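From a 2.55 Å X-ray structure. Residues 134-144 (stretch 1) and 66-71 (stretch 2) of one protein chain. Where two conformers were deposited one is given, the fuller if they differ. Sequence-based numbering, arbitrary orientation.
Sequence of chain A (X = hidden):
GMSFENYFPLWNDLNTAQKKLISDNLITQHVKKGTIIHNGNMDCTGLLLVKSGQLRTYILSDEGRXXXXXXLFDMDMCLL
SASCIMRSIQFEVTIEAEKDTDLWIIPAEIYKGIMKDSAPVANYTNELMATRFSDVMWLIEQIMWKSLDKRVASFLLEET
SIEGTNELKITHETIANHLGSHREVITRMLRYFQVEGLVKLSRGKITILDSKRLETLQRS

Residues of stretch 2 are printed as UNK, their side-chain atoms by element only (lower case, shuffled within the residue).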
ATOM      1  N   SER A 134       5.447  -1.170   3.033  1.00 54.41           N
ATOM      2  CA  SER A 134       6.615  -0.705   2.269  1.00 54.54           C
ATOM      3  C   SER A 134       6.770  -1.466   0.935  1.00 54.88           C
ATOM      4  O   SER A 134       7.045  -0.824  -0.079  1.00 55.18           O
ATOM      5  CB  SER A 134       7.912  -0.790   3.086  1.00 54.48           C
ATOM      6  OG  SER A 134       7.826  -0.055   4.293  1.00 53.42           O
ATOM      7  N   ASP A 135       6.563  -2.797   0.933  1.00 54.84           N
ATOM      8  CA  ASP A 135       6.608  -3.622  -0.306  1.00 55.46           C
ATOM      9  C   ASP A 135       5.602  -3.100  -1.342  1.00 55.90           C
ATOM     10  O   ASP A 135       5.944  -2.876  -2.509  1.00 56.12           O
ATOM     11  CB  ASP A 135       6.274  -5.112  -0.045  1.00 56.19           C
ATOM     12  CG  ASP A 135       7.313  -5.839   0.806  1.00 58.35           C
ATOM     13  OD1 ASP A 135       8.478  -5.404   0.862  1.00 61.49           O
ATOM     14  OD2 ASP A 135       6.965  -6.882   1.406  1.00 58.59           O
ATOM     15  N   VAL A 136       4.364  -2.911  -0.892  1.00 55.79           N
ATOM     16  CA  VAL A 136       3.292  -2.363  -1.725  1.00 55.67           C
ATOM     17  C   VAL A 136       3.576  -0.914  -2.185  1.00 55.65           C
ATOM     18  O   VAL A 136       3.168  -0.527  -3.279  1.00 56.06           O
ATOM     19  CB  VAL A 136       1.922  -2.493  -1.009  1.00 55.83           C
ATOM     20  CG1 VAL A 136       0.858  -1.730  -1.730  1.00 55.68           C
ATOM     21  CG2 VAL A 136       1.532  -3.978  -0.880  1.00 54.22           C
HETATM   22  N   MSE A 137       4.272  -0.122  -1.370  1.00 55.89           N
HETATM   23  CA  MSE A 137       4.666   1.251  -1.779  1.00 56.47           C
HETATM   24  C   MSE A 137       5.757   1.273  -2.849  1.00 57.58           C
HETATM   25  O   MSE A 137       5.766   2.190  -3.676  1.00 56.85           O
HETATM   26  CB  MSE A 137       5.041   2.109  -0.577  1.00 56.02           C
HETATM   27  CG  MSE A 137       3.860   2.458   0.314  1.00 57.55           C
HETATM   28 SE   MSE A 137       2.727   3.832  -0.433  0.75 52.09          SE
HETATM   29  CE  MSE A 137       1.829   2.833  -1.609  1.00 62.35           C
ATOM     30  N   TRP A 138       6.674   0.294  -2.815  1.00 59.04           N
ATOM     31  CA  TRP A 138       7.666   0.124  -3.881  1.00 61.84           C
ATOM     32  C   TRP A 138       6.935  -0.239  -5.185  1.00 61.62           C
ATOM     33  O   TRP A 138       7.331   0.233  -6.262  1.00 60.95           O
ATOM     34  CB  TRP A 138       8.740  -0.919  -3.534  1.00 64.91           C
ATOM     35  CG  TRP A 138       9.571  -1.333  -4.729  1.00 70.41           C
ATOM     36  CD1 TRP A 138      10.611  -0.641  -5.296  1.00 73.13           C
ATOM     37  CD2 TRP A 138       9.401  -2.525  -5.520  1.00 74.78           C
ATOM     38  NE1 TRP A 138      11.102  -1.332  -6.388  1.00 74.07           N
ATOM     39  CE2 TRP A 138      10.381  -2.489  -6.549  1.00 75.54           C
ATOM     40  CE3 TRP A 138       8.516  -3.625  -5.457  1.00 74.58           C
ATOM     41  CZ2 TRP A 138      10.505  -3.520  -7.508  1.00 74.87           C
ATOM     42  CZ3 TRP A 138       8.631  -4.651  -6.417  1.00 72.83           C
ATOM     43  CH2 TRP A 138       9.624  -4.587  -7.427  1.00 73.44           C
ATOM     44  N   LEU A 139       5.877  -1.059  -5.068  1.00 61.53           N
ATOM     45  CA  LEU A 139       5.044  -1.435  -6.203  1.00 61.38           C
ATOM     46  C   LEU A 139       4.325  -0.225  -6.818  1.00 61.15           C
ATOM     47  O   LEU A 139       4.316  -0.116  -8.042  1.00 60.37           O
ATOM     48  CB  LEU A 139       4.049  -2.541  -5.833  1.00 61.07           C
ATOM     49  CG  LEU A 139       3.197  -3.138  -6.964  1.00 61.13           C
ATOM     50  CD1 LEU A 139       4.036  -3.639  -8.111  1.00 58.81           C
ATOM     51  CD2 LEU A 139       2.355  -4.247  -6.427  1.00 61.02           C
ATOM     52  N   ILE A 140       3.740   0.671  -6.006  1.00 61.66           N
ATOM     53  CA  ILE A 140       3.095   1.894  -6.558  1.00 63.18           C
ATOM     54  C   ILE A 140       4.135   2.726  -7.315  1.00 63.49           C
ATOM     55  O   ILE A 140       3.881   3.130  -8.447  1.00 62.52           O
ATOM     56  CB  ILE A 140       2.360   2.790  -5.507  1.00 62.83           C
ATOM     57  CG1 ILE A 140       1.094   2.099  -4.993  1.00 65.41           C
ATOM     58  CG2 ILE A 140       1.952   4.149  -6.111  1.00 61.26           C
ATOM     59  CD1 ILE A 140       0.066   3.063  -4.309  1.00 64.98           C
ATOM     60  N   GLU A 141       5.300   2.931  -6.688  1.00 64.62           N
ATOM     61  CA  GLU A 141       6.430   3.654  -7.298  1.00 65.75           C
ATOM     62  C   GLU A 141       6.879   3.027  -8.630  1.00 66.05           C
ATOM     63  O   GLU A 141       7.155   3.774  -9.584  1.00 66.77           O
ATOM     64  CB  GLU A 141       7.613   3.778  -6.312  1.00 66.40           C
ATOM     65  CG  GLU A 141       7.322   4.740  -5.124  1.00 69.84           C
ATOM     66  CD  GLU A 141       8.337   4.683  -3.964  1.00 68.81           C
ATOM     67  OE1 GLU A 141       9.325   3.915  -4.021  1.00 75.82           O
ATOM     68  OE2 GLU A 141       8.131   5.424  -2.970  1.00 77.14           O
ATOM     69  N   GLN A 142       6.890   1.681  -8.694  1.00 65.32           N
ATOM     70  CA  GLN A 142       7.288   0.952  -9.907  0.50 65.08           C
ATOM     71  C   GLN A 142       6.208   1.127 -10.988  1.00 65.16           C
ATOM     72  O   GLN A 142       6.517   1.506 -12.115  1.00 65.63           O
ATOM     73  CB  GLN A 142       7.552  -0.551  -9.644  0.50 64.78           C
ATOM     74  CG  GLN A 142       8.445  -1.199 -10.720  0.50 64.84           C
ATOM     75  CD  GLN A 142       8.429  -2.744 -10.765  0.50 64.74           C
ATOM     76  OE1 GLN A 142       7.375  -3.379 -10.872  0.50 61.11           O
ATOM     77  NE2 GLN A 142       9.619  -3.337 -10.757  0.50 61.19           N
ATOM     78  N   ILE A 143       4.943   0.868 -10.636  1.00 65.00           N
ATOM     79  CA  ILE A 143       3.786   0.998 -11.559  1.00 65.47           C
ATOM     80  C   ILE A 143       3.649   2.391 -12.191  1.00 66.85           C
ATOM     81  O   ILE A 143       3.428   2.514 -13.397  1.00 67.88           O
ATOM     82  CB  ILE A 143       2.444   0.690 -10.835  1.00 65.31           C
ATOM     83  CG1 ILE A 143       2.324  -0.792 -10.488  1.00 66.29           C
ATOM     84  CG2 ILE A 143       1.246   1.049 -11.694  1.00 64.16           C
ATOM     85  CD1 ILE A 143       1.236  -1.056  -9.465  1.00 65.75           C
HETATM   86  N   MSE A 144       3.782   3.426 -11.366  1.00 67.51           N
HETATM   87  CA  MSE A 144       3.610   4.819 -11.800  1.00 67.31           C
HETATM   88  C   MSE A 144       4.776   5.392 -12.588  1.00 66.62           C
HETATM   89  O   MSE A 144       4.586   5.922 -13.689  1.00 66.42           O
HETATM   90  CB  MSE A 144       3.358   5.720 -10.581  1.00 67.71           C
HETATM   91  CG  MSE A 144       2.089   5.428  -9.801  1.00 68.60           C
HETATM   92 SE   MSE A 144       0.480   5.972 -10.699  0.75 73.26          SE
HETATM   93  CE  MSE A 144       0.273   4.651 -12.076  1.00 74.59           C
ATOM     94  N   UNK A  66      -4.665  -9.904 -12.869  1.00 62.47           N
ATOM     95  CA  UNK A  66      -3.877 -10.054 -11.644  1.00 59.83           C
ATOM     96  C   UNK A  66      -2.629  -9.185 -11.614  1.00 58.88           C
ATOM     97  O   UNK A  66      -2.082  -8.883 -12.662  1.00 59.54           O
ATOM     98  o   UNK A  66      -4.743 -14.943 -11.415  1.00 60.51           O
ATOM     99  c   UNK A  66      -4.475 -12.559 -11.303  1.00 58.44           C
ATOM    100  c   UNK A  66      -3.397 -11.513 -11.516  1.00 59.56           C
ATOM    101  o   UNK A  66      -2.741 -14.220 -11.145  1.00 51.68           O
ATOM    102  c   UNK A  66      -3.945 -14.002 -11.285  1.00 58.79           C
ATOM    103  N   UNK A  67      -2.177  -8.826 -10.408  1.00 57.20           N
ATOM    104  CA  UNK A  67      -0.868  -8.173 -10.180  1.00 55.53           C
ATOM    105  C   UNK A  67      -0.320  -8.658  -8.819  1.00 54.59           C
ATOM    106  O   UNK A  67      -1.056  -8.670  -7.837  1.00 54.56           O
ATOM    107  c   UNK A  67      -1.781  -5.969  -9.243  1.00 56.24           C
ATOM    108  c   UNK A  67       0.526  -6.030 -10.238  1.00 56.15           C
ATOM    109  c   UNK A  67      -0.900  -6.609 -10.300  1.00 55.44           C
ATOM    110  c   UNK A  67       0.618  -4.522 -10.501  1.00 55.55           C
ATOM    111  N   UNK A  68       0.949  -9.081  -8.785  1.00 53.32           N
ATOM    112  CA  UNK A  68       1.616  -9.532  -7.551  1.00 53.51           C
ATOM    113  C   UNK A  68       1.951  -8.327  -6.660  1.00 53.63           C
ATOM    114  O   UNK A  68       2.581  -7.372  -7.119  1.00 54.16           O
ATOM    115  o   UNK A  68       2.663 -11.449  -8.646  1.00 52.83           O
ATOM    116  c   UNK A  68       2.945 -10.294  -7.849  1.00 52.91           C
ATOM    117  c   UNK A  68       3.669 -10.730  -6.565  1.00 50.65           C
ATOM    118  N   UNK A  69       1.526  -8.382  -5.400  1.00 53.71           N
ATOM    119  CA  UNK A  69       1.842  -7.348  -4.427  1.00 54.79           C
ATOM    120  C   UNK A  69       3.266  -7.573  -3.903  1.00 56.13           C
ATOM    121  O   UNK A  69       4.078  -6.652  -3.890  1.00 57.52           O
ATOM    122  c   UNK A  69      -0.798  -5.792  -4.517  1.00 53.21           C
ATOM    123  c   UNK A  69       0.820  -7.327  -3.290  1.00 54.70           C
ATOM    124  c   UNK A  69      -1.497  -6.973  -2.447  1.00 52.20           C
ATOM    125  c   UNK A  69      -0.640  -7.063  -3.695  1.00 54.68           C
ATOM    126  N   UNK A  70       3.557  -8.795  -3.477  1.00 56.30           N
ATOM    127  CA  UNK A  70       4.882  -9.164  -2.973  1.00 56.38           C
ATOM    128  C   UNK A  70       4.997 -10.675  -2.911  1.00 56.85           C
ATOM    129  O   UNK A  70       3.997 -11.393  -3.048  1.00 56.08           O
ATOM    130  c   UNK A  70       4.149 -10.130   0.191  1.00 54.94           C
ATOM    131  c   UNK A  70       1.921  -8.477   0.548  1.00 61.34           C
ATOM    132  c   UNK A  70       4.049  -8.952  -0.559  1.00 57.27           C
ATOM    133  o   UNK A  70       1.068 -10.027   2.180  1.00 61.42           O
ATOM    134  c   UNK A  70       3.154 -10.499   1.098  1.00 58.56           C
ATOM    135  c   UNK A  70       5.119  -8.575  -1.566  1.00 56.99           C
ATOM    136  c   UNK A  70       2.921  -8.132  -0.368  1.00 59.04           C
ATOM    137  c   UNK A  70       2.040  -9.672   1.274  1.00 61.84           C
ATOM    138  N   UNK A  71       6.222 -11.138  -2.686  1.00 57.78           N
ATOM    139  CA  UNK A  71       6.531 -12.552  -2.506  1.00 58.90           C
ATOM    140  C   UNK A  71       7.141 -12.778  -1.118  1.00 58.92           C
ATOM    141  O   UNK A  71       7.847 -11.913  -0.586  1.00 58.21           O
ATOM    142  c   UNK A  71       8.197 -14.301  -8.324  1.00 62.39           C
ATOM    143  n   UNK A  71       9.334 -13.621  -8.502  1.00 66.08           N
ATOM    144  n   UNK A  71       7.479 -14.207  -7.198  1.00 59.67           N
ATOM    145  c   UNK A  71       7.890 -13.455  -6.010  1.00 60.03           C
ATOM    146  c   UNK A  71       6.822 -13.298  -4.935  1.00 59.13           C
ATOM    147  c   UNK A  71       7.485 -13.037  -3.591  1.00 58.88           C
ATOM    148  n   UNK A  71       7.746 -15.045  -9.324  1.00 62.61           N
TER

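Position 66 carries five side-chain atoms, three carbons in a row with two oxygens on the third. A terminal carbon bearing two oxygens after two methylene carbons is a carboxylate on a long arm. Its CB is 10.6 Å from L139 CD2, the nearest its side chain comes to stretch 1, so nothing on the helix helps to define it; the atoms alone make it E66.

Position 67 has four carbons and no heteroatom. The fork lies at the first of them, and one arm is two carbons long while the other is one. Its CA-to-CB bond points toward the helix, and the end carbon of the longer arm is 3.7 Å from I143 CD1 and 4.3 Å from L139 CD1, distances typical of methyl groups in van der Waals contact. This beta-branched pattern is isoleucine, I67, with both chi angles t.

At position 68 a single carbon bears one oxygen and one further carbon, three side-chain atoms in all. The side chain is directed sideways, and CB of 68 is 6.2 Å from L139 CD2, the side chain's nearest approach. What meets the helix here is the backbone: the carbonyl O of 68 is 3.2 Å from L139 CD2, a tight approach of a methyl to an oxygen and not a hydrogen bond. A beta-branched hydroxyl of this size belongs to threonine, T68, whose OG1 is hydrogen-bonded elsewhere in the structure.

Position 69 again has four carbons, but here the fork comes at the second, leaving two equal one-carbon arms. Although its CA-to-CB bond runs sideways, the residue is well covered by the helix. One of its two end carbons lies 4.0 Å from L139 CD2, its CB is 4.2 Å from V136 CG2, and its backbone CA is 3.7 Å from L139 CD2. The fork separates it from position 67 and identifies L69, with chi1 m and chi2 t; the end carbon is CD2.

Position 70 shows eight side-chain atoms, seven carbons and one oxygen: one carbon, then a six-carbon ring bearing the oxygen. The side chain starts toward the helix. V136 CG2 sits at the ring edge, near its plane, 4.4 Å from a ring carbon next to the one bonded to CB, while D135 OD2 comes within 3.9 Å of CB of 70. The ring is a phenol, hence Y70, with chi1 p; the ring carbon is CD2.

Position 71 has seven side-chain atoms, four carbons and three nitrogens: three carbons, a nitrogen, and then a carbon carrying two more nitrogens. Its side chain comes no nearer to stretch 1 than 7.9 Å, from CB to D135 OD2. The guanidinium marks R71, its three nitrogens hydrogen-bonded elsewhere in the structure.

The contact works by apolar packing, with no hydrogen bond across it. The helix and strand axes approach to 7.6 Å, their directions differing by 139°, so the register runs in opposing senses: D135 and V136 face 70 and 69, whereas I143 reaches 67. L139, 64 Å² of it covered, lies between these ends and touches I67, T68 and L69. The two stretches together bury 317 Å².

Stretch 2, residues 66-71: EITLYR
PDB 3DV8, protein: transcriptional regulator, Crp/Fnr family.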